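Local coordinates for protein Rho guanine nucleotide exchange factor 12 (Homo sapiens, PDB 1TXD) that acts as a guanine nucleotide exchange factor for the GTPase RhoA, this chain comprising its catalytic DH domain and the adjoining PH domain, at residues Lys44-Val49 against Lys164-Thr169. The protein carries 1 engineered substitution. Numbering follows the deposited sequence.
Sequences KVLDQV and KDIIPT
L46, on the long helix 20-57, and I166, near the junction of the short helix that includes 164-166 with helix 169-186, mark the nearest approach of the two backbones, with CA atoms 7.2 Å apart. A type I turn from I166 to T169 makes the junction, and P168 sits at the N-cap of the following helix. The end of the L46 side chain reaches across, antiparallel to that of I166 and alongside it: L46 CG lies 3.7 Å from I166 CG2, the methyl branch, which stands anti to the backbone N of I166. L46 CD2 also comes within 4.0 Å of I167 CG1, the two side chains lying roughly perpendicular. V45 adds a looser touch, its CG1 4.4 Å from I166 CD1. Within 164-169 the turn is closed by two bonds to one acceptor: T169 OG1 meets I166 O at 2.7 Å, nearly in line with the carbonyl, and T169 N also donates to it. L72 of helix 72-90 packs on L46, F50 on I166, and I135 on I167. With no hydrogen bond spanning the segments, this buried aliphatic contact joins two parts of the DH helical bundle through shape and apolar burial.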
ATOM      1  N   LYS A  44     -15.195  -6.079  12.358  1.00 17.82           N
ATOM      2  CA  LYS A  44     -16.164  -5.528  13.345  1.00 19.16           C
ATOM      3  C   LYS A  44     -15.472  -4.924  14.590  1.00 19.69           C
ATOM      4  O   LYS A  44     -16.037  -4.004  15.173  1.00 20.15           O
ATOM      5  CB  LYS A  44     -17.201  -6.536  13.763  1.00 20.38           C
ATOM      6  CG  LYS A  44     -18.067  -7.099  12.650  1.00 23.95           C
ATOM      7  CD  LYS A  44     -19.303  -7.834  13.245  1.00 26.00           C
ATOM      8  CE  LYS A  44     -20.398  -8.057  12.217  1.00 26.38           C
ATOM      9  NZ  LYS A  44     -21.174  -9.282  12.478  1.00 27.73           N
ATOM     10  N   VAL A  45     -14.255  -5.375  14.947  1.00 19.87           N
ATOM     11  CA  VAL A  45     -13.443  -4.711  15.980  1.00 22.40           C
ATOM     12  C   VAL A  45     -13.020  -3.318  15.526  1.00 21.82           C
ATOM     13  O   VAL A  45     -13.279  -2.395  16.258  1.00 23.28           O
ATOM     14  CB  VAL A  45     -12.169  -5.512  16.456  1.00 22.49           C
ATOM     15  CG1 VAL A  45     -11.298  -4.683  17.474  1.00 23.99           C
ATOM     16  CG2 VAL A  45     -12.534  -6.793  17.060  1.00 23.15           C
ATOM     17  N   LEU A  46     -12.327  -3.152  14.374  1.00 21.72           N
ATOM     18  CA  LEU A  46     -12.060  -1.816  13.848  1.00 18.69           C
ATOM     19  C   LEU A  46     -13.307  -0.971  13.942  1.00 18.73           C
ATOM     20  O   LEU A  46     -13.265   0.192  14.392  1.00 21.06           O
ATOM     21  CB  LEU A  46     -11.691  -1.815  12.395  1.00 14.15           C
ATOM     22  CG  LEU A  46     -10.201  -2.160  12.222  1.00 15.34           C
ATOM     23  CD1 LEU A  46      -9.934  -2.168  10.804  1.00 17.01           C
ATOM     24  CD2 LEU A  46      -9.402  -1.041  12.932  1.00 15.70           C
ATOM     25  N   ASP A  47     -14.337  -1.486  13.343  1.00 14.42           N
ATOM     26  CA  ASP A  47     -15.620  -0.723  13.264  1.00 19.83           C
ATOM     27  C   ASP A  47     -16.153  -0.390  14.614  1.00 18.91           C
ATOM     28  O   ASP A  47     -16.583   0.754  14.838  1.00 23.54           O
ATOM     29  CB  ASP A  47     -16.673  -1.442  12.379  1.00 17.34           C
ATOM     30  CG  ASP A  47     -17.953  -0.696  12.275  1.00 22.48           C
ATOM     31  OD1 ASP A  47     -18.950  -1.231  12.798  1.00 22.49           O
ATOM     32  OD2 ASP A  47     -18.057   0.462  11.801  1.00 24.88           O
ATOM     33  N   GLN A  48     -16.224  -1.343  15.511  1.00 21.01           N
ATOM     34  CA  GLN A  48     -17.081  -1.105  16.708  1.00 23.30           C
ATOM     35  C   GLN A  48     -16.274  -0.426  17.821  1.00 24.24           C
ATOM     36  O   GLN A  48     -16.775   0.477  18.505  1.00 21.73           O
ATOM     37  CB  GLN A  48     -17.738  -2.384  17.220  1.00 25.58           C
ATOM     38  CG  GLN A  48     -18.976  -2.862  16.398  1.00 29.17           C
ATOM     39  CD  GLN A  48     -20.083  -1.816  16.311  1.00 31.28           C
ATOM     40  OE1 GLN A  48     -20.724  -1.497  17.321  1.00 39.86           O
ATOM     41  NE2 GLN A  48     -20.333  -1.297  15.108  1.00 31.63           N
ATOM     42  N   VAL A  49     -14.997  -0.801  17.932  1.00 24.43           N
ATOM     43  CA  VAL A  49     -14.171  -0.298  19.025  1.00 24.22           C
ATOM     44  C   VAL A  49     -13.625   1.099  18.690  1.00 24.47           C
ATOM     45  O   VAL A  49     -13.605   1.941  19.584  1.00 21.68           O
ATOM     46  CB  VAL A  49     -13.045  -1.276  19.417  1.00 23.73           C
ATOM     47  CG1 VAL A  49     -12.137  -0.666  20.475  1.00 24.87           C
ATOM     48  CG2 VAL A  49     -13.641  -2.576  19.920  1.00 24.72           C
ATOM     49  N   LYS A 164      -2.827   0.828  14.664  1.00 22.33           N
ATOM     50  CA  LYS A 164      -1.894   0.682  13.567  1.00 24.44           C
ATOM     51  C   LYS A 164      -1.656  -0.780  13.180  1.00 24.06           C
ATOM     52  O   LYS A 164      -1.340  -1.045  12.057  1.00 25.42           O
ATOM     53  CB  LYS A 164      -0.580   1.386  13.831  1.00 23.84           C
ATOM     54  CG  LYS A 164       0.424   0.683  14.762  1.00 26.72           C
ATOM     55  CD  LYS A 164       1.621   1.564  15.090  1.00 25.93           C
ATOM     56  CE  LYS A 164       2.309   1.129  16.366  1.00 26.88           C
ATOM     57  NZ  LYS A 164       2.847  -0.273  16.164  1.00 34.50           N
ATOM     58  N   ASP A 165      -1.781  -1.704  14.131  1.00 23.12           N
ATOM     59  CA  ASP A 165      -1.574  -3.123  13.861  1.00 23.35           C
ATOM     60  C   ASP A 165      -2.830  -3.859  13.419  1.00 21.30           C
ATOM     61  O   ASP A 165      -2.732  -4.929  12.915  1.00 22.32           O
ATOM     62  CB  ASP A 165      -1.009  -3.817  15.119  1.00 23.36           C
ATOM     63  CG  ASP A 165       0.282  -3.231  15.566  1.00 26.79           C
ATOM     64  OD1 ASP A 165       0.392  -2.952  16.799  1.00 28.31           O
ATOM     65  OD2 ASP A 165       1.228  -3.030  14.759  1.00 25.42           O
ATOM     66  N   ILE A 166      -4.019  -3.304  13.638  1.00 20.16           N
ATOM     67  CA  ILE A 166      -5.234  -3.986  13.207  1.00 17.27           C
ATOM     68  C   ILE A 166      -5.577  -3.624  11.764  1.00 14.02           C
ATOM     69  O   ILE A 166      -6.070  -4.416  10.973  1.00 16.13           O
ATOM     70  CB  ILE A 166      -6.376  -3.604  14.194  1.00 18.59           C
ATOM     71  CG1 ILE A 166      -5.980  -3.940  15.630  1.00 20.06           C
ATOM     72  CG2 ILE A 166      -7.663  -4.293  13.749  1.00 20.05           C
ATOM     73  CD1 ILE A 166      -7.085  -3.678  16.649  1.00 21.53           C
ATOM     74  N   ILE A 167      -5.332  -2.392  11.396  1.00 12.02           N
ATOM     75  CA  ILE A 167      -5.705  -1.943  10.089  1.00 14.61           C
ATOM     76  C   ILE A 167      -5.146  -2.747   8.941  1.00 19.46           C
ATOM     77  O   ILE A 167      -5.858  -3.075   8.013  1.00 21.64           O
ATOM     78  CB  ILE A 167      -5.361  -0.457  10.041  1.00 19.00           C
ATOM     79  CG1 ILE A 167      -6.563   0.338  10.538  1.00 17.64           C
ATOM     80  CG2 ILE A 167      -4.961   0.074   8.651  1.00 22.47           C
ATOM     81  CD1 ILE A 167      -6.067   1.647  10.996  1.00 22.86           C
ATOM     82  N   PRO A 168      -3.881  -3.138   9.056  1.00 14.98           N
ATOM     83  CA  PRO A 168      -3.244  -3.976   8.035  1.00 18.60           C
ATOM     84  C   PRO A 168      -3.836  -5.427   7.860  1.00 20.34           C
ATOM     85  O   PRO A 168      -3.212  -6.251   7.116  1.00 17.06           O
ATOM     86  CB  PRO A 168      -1.776  -4.060   8.476  1.00 15.14           C
ATOM     87  CG  PRO A 168      -1.493  -2.894   9.423  1.00 12.54           C
ATOM     88  CD  PRO A 168      -2.997  -2.724  10.155  1.00 12.10           C
ATOM     89  N   THR A 169      -4.943  -5.736   8.556  1.00 20.12           N
ATOM     90  CA  THR A 169      -5.555  -7.047   8.451  1.00 21.67           C
ATOM     91  C   THR A 169      -6.235  -7.219   7.098  1.00 23.35           C
ATOM     92  O   THR A 169      -6.198  -8.370   6.579  1.00 24.55           O
ATOM     93  CB  THR A 169      -6.531  -7.376   9.572  1.00 22.68           C
ATOM     94  OG1 THR A 169      -7.502  -6.322   9.716  1.00 26.44           O
ATOM     95  CG2 THR A 169      -5.791  -7.438  10.907  1.00 25.88           C
TER